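Local atomic coordinates of protein HI_1472 (Haemophilus influenzae, PDB entry 3PSH), a protein that binds molybdate and tungstate in the periplasm as the solute-binding component of the MolBCA ABC transporter, which imports molybdate. Residues Q156-L160 with Y314-R320. Residues are numbered along the deposited sequence.
Sequences QGDEL and YYQKFYR
A salt bridge between E159 OE1 and K317 NZ, 3.2 Å long and weak as a hydrogen bond, joins two helices on their solvent-facing side. K317 reaches it with chi1 t and chi2 p, its last two torsions t. The helical segments 156-160 and 314-319 run roughly antiparallel, crossing at -150° with their axes 11.5 Å apart. L160 and F318 set the register, with CA atoms 7.7 Å apart. Below the salt bridge, F318 (chi1 m) fills the gap. Its CZ lies 3.6 Å from E159 O, and L160 CD1 makes a CH-pi contact 3.7 Å from the ring centroid. L160 takes the t, p rotamer, and its CD1 also lies 3.4 Å from Y314 OH, which is hydrogen-bonded to Q34. A pi-type turn spans 315-319, and R320 follows with positive phi, its NH2 bonded to V33 O. Thus, in this solute-binding protein 8 fold, helix 26-34, carrying molybdate ligands H26 and Q27, borders both segments through Q34. The one ion pair between the segments is weak, so buried L160-F318 packing probably contributes more.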
loop_
_atom_site.group_PDB
_atom_site.type_symbol
_atom_site.label_atom_id
_atom_site.label_comp_id
_atom_site.label_asym_id
_atom_site.label_seq_id
_atom_site.Cartn_x
_atom_site.Cartn_y
_atom_site.Cartn_z
ATOM N N GLN A 156 -6.742 -16.663 8.921
ATOM C CA GLN A 156 -5.767 -15.610 9.140
ATOM C C GLN A 156 -6.188 -14.337 8.359
ATOM O O GLN A 156 -6.016 -13.182 8.815
ATOM C CB GLN A 156 -4.330 -16.033 8.851
ATOM C CG GLN A 156 -3.315 -14.933 9.342
ATOM C CD GLN A 156 -2.016 -15.450 9.909
ATOM O OE1 GLN A 156 -0.895 -14.914 9.638
ATOM N NE2 GLN A 156 -2.124 -16.463 10.772
ATOM N N GLY A 157 -6.798 -14.516 7.177
ATOM C CA GLY A 157 -7.349 -13.422 6.384
ATOM C C GLY A 157 -8.384 -12.628 7.198
ATOM O O GLY A 157 -8.364 -11.410 7.266
ATOM N N ASP A 158 -9.270 -13.347 7.854
ATOM C CA ASP A 158 -10.311 -12.699 8.628
ATOM C C ASP A 158 -9.700 -11.937 9.799
ATOM O O ASP A 158 -10.188 -10.866 10.090
ATOM C CB ASP A 158 -11.362 -13.686 9.096
ATOM C CG ASP A 158 -12.193 -14.232 7.934
ATOM O OD1 ASP A 158 -12.296 -13.585 6.904
ATOM O OD2 ASP A 158 -12.805 -15.340 8.094
ATOM N N GLU A 159 -8.649 -12.490 10.432
ATOM C CA GLU A 159 -7.997 -11.836 11.541
ATOM C C GLU A 159 -7.251 -10.573 11.064
ATOM O O GLU A 159 -7.130 -9.538 11.806
ATOM C CB GLU A 159 -6.955 -12.816 12.131
ATOM C CG GLU A 159 -7.686 -13.995 12.783
ATOM C CD GLU A 159 -6.827 -15.201 13.087
ATOM O OE1 GLU A 159 -5.653 -15.289 12.577
ATOM O OE2 GLU A 159 -7.408 -16.100 13.774
ATOM N N LEU A 160 -6.708 -10.676 9.852
ATOM C CA LEU A 160 -5.947 -9.554 9.240
ATOM C C LEU A 160 -6.887 -8.391 8.890
ATOM O O LEU A 160 -6.593 -7.172 9.219
ATOM C CB LEU A 160 -5.248 -10.064 7.945
ATOM C CG LEU A 160 -4.306 -8.942 7.391
ATOM C CD1 LEU A 160 -3.166 -8.489 8.273
ATOM C CD2 LEU A 160 -3.637 -9.591 6.143
ATOM N N TYR A 314 1.125 -6.677 16.588
ATOM C CA TYR A 314 0.790 -6.799 15.185
ATOM C C TYR A 314 1.937 -7.524 14.435
ATOM O O TYR A 314 1.645 -8.476 13.625
ATOM C CB TYR A 314 0.547 -5.392 14.556
ATOM C CG TYR A 314 0.001 -5.426 13.067
ATOM C CD1 TYR A 314 -1.303 -5.154 12.822
ATOM C CD2 TYR A 314 0.820 -5.849 12.046
ATOM C CE1 TYR A 314 -1.840 -5.225 11.460
ATOM C CE2 TYR A 314 0.398 -5.858 10.732
ATOM C CZ TYR A 314 -0.979 -5.591 10.424
ATOM O OH TYR A 314 -1.488 -5.686 9.113
ATOM N N TYR A 315 3.167 -7.098 14.663
ATOM C CA TYR A 315 4.326 -7.696 13.980
ATOM C C TYR A 315 4.463 -9.153 14.431
ATOM O O TYR A 315 4.673 -10.001 13.578
ATOM C CB TYR A 315 5.620 -6.917 14.156
ATOM C CG TYR A 315 5.834 -5.892 13.087
ATOM C CD1 TYR A 315 4.948 -4.813 12.883
ATOM C CD2 TYR A 315 6.940 -5.976 12.216
ATOM C CE1 TYR A 315 5.230 -3.853 11.824
ATOM C CE2 TYR A 315 7.254 -5.009 11.232
ATOM C CZ TYR A 315 6.332 -3.927 11.021
ATOM O OH TYR A 315 6.651 -3.061 9.986
ATOM N N GLN A 316 4.227 -9.455 15.701
ATOM C CA GLN A 316 4.483 -10.847 16.133
ATOM C C GLN A 316 3.404 -11.748 15.496
ATOM O O GLN A 316 3.736 -12.889 15.077
ATOM C CB GLN A 316 4.423 -10.917 17.679
ATOM C CG GLN A 316 5.587 -10.134 18.335
ATOM C CD GLN A 316 6.927 -10.849 18.256
ATOM O OE1 GLN A 316 7.019 -11.987 17.829
ATOM N NE2 GLN A 316 8.014 -10.115 18.601
ATOM N N LYS A 317 2.173 -11.196 15.337
ATOM C CA LYS A 317 1.047 -11.951 14.759
ATOM C C LYS A 317 1.153 -12.180 13.243
ATOM O O LYS A 317 1.146 -13.360 12.772
ATOM C CB LYS A 317 -0.318 -11.364 15.132
ATOM C CG LYS A 317 -1.450 -11.960 14.344
ATOM C CD LYS A 317 -1.970 -13.253 14.979
ATOM C CE LYS A 317 -3.073 -13.857 14.088
ATOM N NZ LYS A 317 -3.241 -15.334 14.644
ATOM N N PHE A 318 1.483 -11.095 12.486
ATOM C CA PHE A 318 1.366 -11.149 11.013
ATOM C C PHE A 318 2.706 -11.274 10.348
ATOM O O PHE A 318 2.761 -11.780 9.198
ATOM C CB PHE A 318 0.569 -9.884 10.545
ATOM C CG PHE A 318 -0.892 -9.958 11.027
ATOM C CD1 PHE A 318 -1.703 -11.003 10.615
ATOM C CD2 PHE A 318 -1.414 -9.049 11.963
ATOM C CE1 PHE A 318 -2.999 -11.153 11.088
ATOM C CE2 PHE A 318 -2.727 -9.170 12.434
ATOM C CZ PHE A 318 -3.561 -10.199 11.985
ATOM N N TYR A 319 3.773 -10.753 10.979
ATOM C CA TYR A 319 5.097 -10.940 10.368
ATOM C C TYR A 319 5.952 -11.954 11.082
ATOM O O TYR A 319 7.040 -12.195 10.634
ATOM C CB TYR A 319 5.876 -9.611 10.281
ATOM C CG TYR A 319 5.293 -8.589 9.305
ATOM C CD1 TYR A 319 5.303 -8.837 7.906
ATOM C CD2 TYR A 319 4.749 -7.364 9.783
ATOM C CE1 TYR A 319 4.818 -7.882 6.976
ATOM C CE2 TYR A 319 4.316 -6.364 8.835
ATOM C CZ TYR A 319 4.281 -6.666 7.476
ATOM O OH TYR A 319 3.907 -5.712 6.583
ATOM N N ARG A 320 5.450 -12.524 12.175
ATOM C CA ARG A 320 6.108 -13.605 12.974
ATOM C C ARG A 320 7.528 -13.152 13.462
ATOM O O ARG A 320 8.516 -13.957 13.644
ATOM C CB ARG A 320 6.149 -14.912 12.116
ATOM C CG ARG A 320 4.840 -15.337 11.570
ATOM C CD ARG A 320 5.040 -16.391 10.425
ATOM N NE ARG A 320 5.504 -15.647 9.230
ATOM C CZ ARG A 320 4.727 -14.911 8.389
ATOM N NH1 ARG A 320 3.455 -14.658 8.628
ATOM N NH2 ARG A 320 5.311 -14.316 7.364
#